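Side-chain contacts in yeast glycogen phosphorylase (Saccharomyces cerevisiae, PDB 1YGP), which belongs to the carbohydrate phosphorylase family of GT-B fold enzymes and carries pyridoxal-5'-phosphate as its bound ligand: residues A[392-395]-A[396-400]; A[502-505]-A[506-510]. All blocks are in the same frame, centred on the assembly; numbering follows the deposited sequence.

Contact 1 of 2, residues A[392-395]-A[396-400]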
ATOM      1  N   ALA A 392     -27.760  28.410  14.978  1.00 26.93           N
ATOM      2  CA  ALA A 392     -26.614  27.623  14.554  1.00 21.02           C
ATOM      3  C   ALA A 392     -25.315  28.247  15.048  1.00 20.56           C
ATOM      4  O   ALA A 392     -24.492  27.602  15.721  1.00 18.72           O
ATOM      5  CB  ALA A 392     -26.589  27.563  13.037  1.00 21.45           C
ATOM      6  N   TRP A 393     -25.170  29.550  14.796  1.00 19.14           N
ATOM      7  CA  TRP A 393     -23.987  30.266  15.227  1.00 22.07           C
ATOM      8  C   TRP A 393     -23.761  30.209  16.740  1.00 20.59           C
ATOM      9  O   TRP A 393     -22.622  30.160  17.219  1.00 19.94           O
ATOM     10  CB  TRP A 393     -24.065  31.729  14.764  1.00 18.79           C
ATOM     11  CG  TRP A 393     -22.721  32.382  15.033  1.00 21.94           C
ATOM     12  CD1 TRP A 393     -22.608  33.405  15.931  1.00 21.19           C
ATOM     13  CD2 TRP A 393     -21.516  31.995  14.494  1.00 22.03           C
ATOM     14  NE1 TRP A 393     -21.328  33.665  15.977  1.00 25.67           N
ATOM     15  CE2 TRP A 393     -20.644  32.866  15.147  1.00 20.90           C
ATOM     16  CE3 TRP A 393     -21.027  31.063  13.578  1.00 23.12           C
ATOM     17  CZ2 TRP A 393     -19.276  32.825  14.901  1.00 17.83           C
ATOM     18  CZ3 TRP A 393     -19.656  31.017  13.329  1.00 24.47           C
ATOM     19  CH2 TRP A 393     -18.789  31.892  13.987  1.00 24.30           C
ATOM     20  N   ASP A 394     -24.818  30.189  17.526  1.00 20.39           N
ATOM     21  CA  ASP A 394     -24.662  30.046  18.952  1.00 26.87           C
ATOM     22  C   ASP A 394     -24.074  28.689  19.298  1.00 26.71           C
ATOM     23  O   ASP A 394     -23.249  28.598  20.213  1.00 29.81           O
ATOM     24  CB  ASP A 394     -26.002  30.198  19.620  1.00 35.48           C
ATOM     25  CG  ASP A 394     -26.063  31.502  20.376  1.00 43.26           C
ATOM     26  OD1 ASP A 394     -26.218  32.554  19.738  1.00 45.90           O
ATOM     27  OD2 ASP A 394     -25.943  31.438  21.603  1.00 45.30           O
ATOM     28  N   ILE A 395     -24.454  27.637  18.562  1.00 22.04           N
ATOM     29  CA  ILE A 395     -23.925  26.305  18.800  1.00 21.04           C
ATOM     30  C   ILE A 395     -22.427  26.285  18.436  1.00 20.38           C
ATOM     31  O   ILE A 395     -21.590  25.897  19.263  1.00 19.05           O
ATOM     32  CB  ILE A 395     -24.769  25.292  17.970  1.00 18.32           C
ATOM     33  CG1 ILE A 395     -26.213  25.286  18.502  1.00 20.50           C
ATOM     34  CG2 ILE A 395     -24.191  23.892  18.081  1.00 15.79           C
ATOM     35  CD1 ILE A 395     -27.266  24.438  17.757  1.00  9.82           C
ATOM     36  N   VAL A 396     -22.052  26.781  17.256  1.00 13.58           N
ATOM     37  CA  VAL A 396     -20.671  26.846  16.824  1.00 10.90           C
ATOM     38  C   VAL A 396     -19.803  27.471  17.918  1.00 14.74           C
ATOM     39  O   VAL A 396     -18.880  26.848  18.440  1.00 18.67           O
ATOM     40  CB  VAL A 396     -20.616  27.667  15.507  1.00  9.59           C
ATOM     41  CG1 VAL A 396     -19.187  27.977  15.109  1.00 10.45           C
ATOM     42  CG2 VAL A 396     -21.192  26.850  14.364  1.00  5.72           C
ATOM     43  N   THR A 397     -20.226  28.638  18.374  1.00 15.36           N
ATOM     44  CA  THR A 397     -19.534  29.432  19.368  1.00 11.54           C
ATOM     45  C   THR A 397     -19.249  28.667  20.645  1.00 11.18           C
ATOM     46  O   THR A 397     -18.140  28.629  21.176  1.00 14.32           O
ATOM     47  CB  THR A 397     -20.447  30.624  19.536  1.00 11.53           C
ATOM     48  OG1 THR A 397     -20.245  31.382  18.345  1.00 17.25           O
ATOM     49  CG2 THR A 397     -20.226  31.415  20.810  1.00 26.40           C
ATOM     50  N   LYS A 398     -20.261  27.991  21.148  1.00 12.55           N
ATOM     51  CA  LYS A 398     -20.085  27.224  22.346  1.00 11.87           C
ATOM     52  C   LYS A 398     -19.347  25.912  22.116  1.00 11.92           C
ATOM     53  O   LYS A 398     -18.885  25.340  23.096  1.00 14.85           O
ATOM     54  CB  LYS A 398     -21.446  26.993  22.941  1.00 11.10           C
ATOM     55  CG  LYS A 398     -21.881  28.219  23.693  1.00 14.65           C
ATOM     56  CD  LYS A 398     -23.205  27.889  24.358  1.00 32.50           C
ATOM     57  CE  LYS A 398     -24.451  28.390  23.622  1.00 38.54           C
ATOM     58  NZ  LYS A 398     -24.646  29.809  23.872  1.00 45.91           N
ATOM     59  N   THR A 399     -19.139  25.443  20.885  1.00 12.48           N
ATOM     60  CA  THR A 399     -18.460  24.180  20.625  1.00  6.46           C
ATOM     61  C   THR A 399     -16.950  24.345  20.516  1.00  4.45           C
ATOM     62  O   THR A 399     -16.208  23.453  20.912  1.00  5.51           O
ATOM     63  CB  THR A 399     -19.016  23.555  19.317  1.00  6.69           C
ATOM     64  OG1 THR A 399     -20.427  23.382  19.457  1.00  2.00           O
ATOM     65  CG2 THR A 399     -18.380  22.202  19.019  1.00 13.45           C
ATOM     66  N   PHE A 400     -16.405  25.440  20.016  1.00  6.94           N
ATOM     67  CA  PHE A 400     -14.966  25.546  19.798  1.00  9.49           C
ATOM     68  C   PHE A 400     -14.127  26.268  20.838  1.00 14.64           C
ATOM     69  O   PHE A 400     -14.604  27.107  21.626  1.00 17.46           O
ATOM     70  CB  PHE A 400     -14.720  26.215  18.460  1.00  6.05           C
ATOM     71  CG  PHE A 400     -15.288  25.384  17.322  1.00 13.20           C
ATOM     72  CD1 PHE A 400     -14.578  24.278  16.856  1.00 11.92           C
ATOM     73  CD2 PHE A 400     -16.538  25.703  16.774  1.00 10.01           C
ATOM     74  CE1 PHE A 400     -15.127  23.494  15.850  1.00 14.89           C
ATOM     75  CE2 PHE A 400     -17.074  24.908  15.769  1.00  7.57           C
ATOM     76  CZ  PHE A 400     -16.374  23.807  15.307  1.00 13.95           C
TER

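Contact 2 of 2, residues A[502-505]-A[506-510]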
ATOM      1  N   LYS A 502     -10.536  43.689  24.451  1.00 26.75           N
ATOM      2  CA  LYS A 502     -11.402  44.818  24.760  1.00 25.72           C
ATOM      3  C   LYS A 502     -12.851  44.451  24.540  1.00 26.79           C
ATOM      4  O   LYS A 502     -13.676  44.629  25.422  1.00 30.42           O
ATOM      5  CB  LYS A 502     -11.110  46.029  23.878  1.00 23.14           C
ATOM      6  N   PHE A 503     -13.159  43.870  23.389  1.00 29.87           N
ATOM      7  CA  PHE A 503     -14.520  43.504  23.059  1.00 29.34           C
ATOM      8  C   PHE A 503     -15.073  42.285  23.801  1.00 28.96           C
ATOM      9  O   PHE A 503     -16.272  42.254  24.088  1.00 28.86           O
ATOM     10  CB  PHE A 503     -14.569  43.297  21.541  1.00 29.60           C
ATOM     11  CG  PHE A 503     -15.929  42.850  21.045  1.00 32.31           C
ATOM     12  CD1 PHE A 503     -16.995  43.744  21.039  1.00 32.98           C
ATOM     13  CD2 PHE A 503     -16.106  41.530  20.635  1.00 33.75           C
ATOM     14  CE1 PHE A 503     -18.249  43.301  20.623  1.00 36.65           C
ATOM     15  CE2 PHE A 503     -17.366  41.102  20.222  1.00 36.53           C
ATOM     16  CZ  PHE A 503     -18.440  41.983  20.215  1.00 36.15           C
ATOM     17  N   TYR A 504     -14.269  41.251  24.065  1.00 25.02           N
ATOM     18  CA  TYR A 504     -14.772  40.041  24.705  1.00 23.37           C
ATOM     19  C   TYR A 504     -14.574  39.973  26.202  1.00 24.01           C
ATOM     20  O   TYR A 504     -15.326  39.317  26.924  1.00 24.72           O
ATOM     21  CB  TYR A 504     -14.112  38.799  24.111  1.00 18.63           C
ATOM     22  CG  TYR A 504     -14.652  38.458  22.742  1.00 15.12           C
ATOM     23  CD1 TYR A 504     -15.954  37.997  22.623  1.00 12.39           C
ATOM     24  CD2 TYR A 504     -13.861  38.628  21.617  1.00 20.31           C
ATOM     25  CE1 TYR A 504     -16.479  37.704  21.375  1.00 14.67           C
ATOM     26  CE2 TYR A 504     -14.379  38.342  20.356  1.00 25.18           C
ATOM     27  CZ  TYR A 504     -15.693  37.879  20.246  1.00 24.22           C
ATOM     28  OH  TYR A 504     -16.233  37.615  18.995  1.00 31.75           O
ATOM     29  N   GLY A 505     -13.529  40.635  26.670  1.00 24.64           N
ATOM     30  CA  GLY A 505     -13.166  40.596  28.064  1.00 27.15           C
ATOM     31  C   GLY A 505     -12.123  39.521  28.347  1.00 30.53           C
ATOM     32  O   GLY A 505     -12.204  38.396  27.851  1.00 33.85           O
ATOM     33  N   PRO A 506     -11.149  39.803  29.216  1.00 30.10           N
ATOM     34  CA  PRO A 506     -10.063  38.917  29.616  1.00 29.38           C
ATOM     35  C   PRO A 506     -10.402  37.470  29.896  1.00 30.87           C
ATOM     36  O   PRO A 506      -9.589  36.578  29.708  1.00 34.37           O
ATOM     37  CB  PRO A 506      -9.484  39.588  30.820  1.00 34.04           C
ATOM     38  CG  PRO A 506     -10.684  40.305  31.398  1.00 30.12           C
ATOM     39  CD  PRO A 506     -11.182  40.941  30.119  1.00 29.52           C
ATOM     40  N   SER A 507     -11.611  37.236  30.359  1.00 34.94           N
ATOM     41  CA  SER A 507     -12.139  35.923  30.702  1.00 36.99           C
ATOM     42  C   SER A 507     -11.983  34.865  29.607  1.00 32.30           C
ATOM     43  O   SER A 507     -11.632  33.711  29.857  1.00 32.09           O
ATOM     44  CB  SER A 507     -13.620  36.132  31.064  1.00 43.08           C
ATOM     45  OG  SER A 507     -14.077  37.458  30.712  1.00 52.04           O
ATOM     46  N   LYS A 508     -12.206  35.295  28.365  1.00 26.00           N
ATOM     47  CA  LYS A 508     -12.165  34.414  27.204  1.00 24.45           C
ATOM     48  C   LYS A 508     -10.752  33.946  26.860  1.00 22.65           C
ATOM     49  O   LYS A 508     -10.570  33.054  26.031  1.00 24.50           O
ATOM     50  CB  LYS A 508     -12.760  35.156  26.001  1.00 19.51           C
ATOM     51  CG  LYS A 508     -13.162  34.296  24.817  1.00 16.40           C
ATOM     52  CD  LYS A 508     -13.240  35.215  23.620  1.00 18.13           C
ATOM     53  CE  LYS A 508     -13.623  34.515  22.317  1.00 18.13           C
ATOM     54  NZ  LYS A 508     -15.051  34.292  22.172  1.00 14.93           N
ATOM     55  N   PHE A 509      -9.734  34.546  27.458  1.00 20.48           N
ATOM     56  CA  PHE A 509      -8.362  34.319  27.096  1.00 19.64           C
ATOM     57  C   PHE A 509      -7.702  33.774  28.334  1.00 20.48           C
ATOM     58  O   PHE A 509      -7.538  34.426  29.357  1.00 24.37           O
ATOM     59  CB  PHE A 509      -7.722  35.625  26.666  1.00 18.96           C
ATOM     60  CG  PHE A 509      -8.285  36.185  25.367  1.00 19.64           C
ATOM     61  CD1 PHE A 509      -9.489  36.893  25.350  1.00 20.93           C
ATOM     62  CD2 PHE A 509      -7.578  36.007  24.182  1.00 22.77           C
ATOM     63  CE1 PHE A 509      -9.972  37.414  24.151  1.00 24.08           C
ATOM     64  CE2 PHE A 509      -8.068  36.535  22.981  1.00 24.68           C
ATOM     65  CZ  PHE A 509      -9.265  37.238  22.964  1.00 20.92           C
ATOM     66  N   VAL A 510      -7.313  32.529  28.163  1.00 21.76           N
ATOM     67  CA  VAL A 510      -6.778  31.669  29.196  1.00 22.52           C
ATOM     68  C   VAL A 510      -5.316  31.246  28.931  1.00 20.72           C
ATOM     69  O   VAL A 510      -4.693  31.535  27.887  1.00 16.71           O
ATOM     70  CB  VAL A 510      -7.872  30.565  29.193  1.00 25.09           C
ATOM     71  CG1 VAL A 510      -7.395  29.147  29.431  1.00 26.04           C
ATOM     72  CG2 VAL A 510      -8.834  31.003  30.281  1.00 25.78           C
TER

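Contact 1 of 2, residues A[392-395]-A[396-400]
The carbonyl oxygen of Trp-393 is gripped twice by a single residue one helical turn on: Thr-397 OG1 donates to Trp-393 O over 2.9 Å, and Thr-397 N donates to the same oxygen over 3.1 Å. The two donors arrive from opposite faces of the carbonyl plane, each tilted well out of it, so the hydroxyl is added to the regular helical bond without displacing it. This second grip depends on chi1 of Thr-397 (-74°), which puts OG1 beside its own backbone N and anti to the carbonyl carbon. Thr-397 OG1 also lies over one face of the Trp-393 indole, offset toward the rim, 3.5 Å from Trp-393 NE1, at an angle too poor for a hydrogen bond. The indole is also met by Val-396, whose CG1 reaches CZ3 of Trp-393 at 3.6 Å from an oblique direction. Thr-399 repeats the threonine pattern on Ile-395: its OG1 donates to Ile-395 O at 2.8 Å from above the carbonyl plane, alongside a weak bond from Thr-399 N. On the solvent side Lys-398 folds back, its chain bent at chi3 and chi4, to form a salt bridge from NZ to Asp-394 OD2 of 3.1 Å. The carboxylate oxygen is met on its anti side, and the two side chains point the same way. Elsewhere Trp-393 and Val-396 lean on Gln-378 of helix 372-384, while Ile-395 and Thr-399 rest on Phe-357. Such threonine back-bonds and i to i+4 ion pairs are common in helices; here they lie in the last turns of amphipathic helix 389-399, which leads directly into parallel strand 400-404 of an alpha/beta domain of the GT-B fold.

Contact 2 of 2, residues A[502-505]-A[506-510]
A helix C-terminus that passes through a glycine into a 3-10 turn is the setting for Tyr-504 and Lys-508, which meet across the bend. Lys-508 runs extended as far as CE and turns only at chi4, a shape that lays its aliphatic end and its ammonium over one face of the tyrosine ring. CD of Lys-508 makes the nearest approach, 3.6 Å from Tyr-504 CG. Beyond it, CE sits 4.0 Å from the centroid of the Tyr-504 ring, only 8° off the normal, as a CH-pi contact. NZ of Lys-508 follows as a cation-pi partner 3.9 Å from that centroid, displaced toward the rim. The opposite face of the ring receives the edge of Phe-503, with CD2 over the centre, so the phenol is held between a charged chain and a second aromatic. The ammonium is also hydrogen-bonded to the backbone oxygen of Ser-478, which fixes the end of the lysine from beyond the turn. The bend leads into strand 509-511, an outermost strand, within this chain, of the mixed sheet, which runs parallel to strand 478-483; helix 498-504 is the last helix of the beta-alpha-beta crossover from that neighbour. Between helix and strand, Gly-505 leaves helical geometry with phi at 94°, where a beta carbon would run into the carbonyl oxygen of Tyr-504, so glycine is called for. Its carbonyl then starts the next turn: Lys-508 N donates to Gly-505 O over 3.1 Å, the N-H pointing at the oxygen nearly straight (163°). The same oxygen lies near the plane of the Phe-509 ring, 4.0 Å from CD1 at its edge. Phe-509 CE1 also comes within 4.4 Å of Tyr-504 CB, and the ring packs against Ile-475, Val-481 and Phe-500.

In the fold
Both contacts sit where a helix hands over to a parallel strand of the same mixed sheet, and the centre of each lies about 28 Å from the centre of the chain. Their centres are about 17 Å apart and their nearest atoms about 6 Å. Contact 1 is partly buried and stays within helix 389-399, where i to i+4 spacing lets threonine hydroxyls and an ion pair add to the helical backbone hydrogen bonds. Contact 2, at the surface, bridges a bend: its lysine lies over a tyrosine face and bonds to the Ser-478 backbone oxygen, whereas that of contact 1 pairs with a carboxylate. Strand 478-483 stands between the two strands they lead into, 400-404 and 509-511.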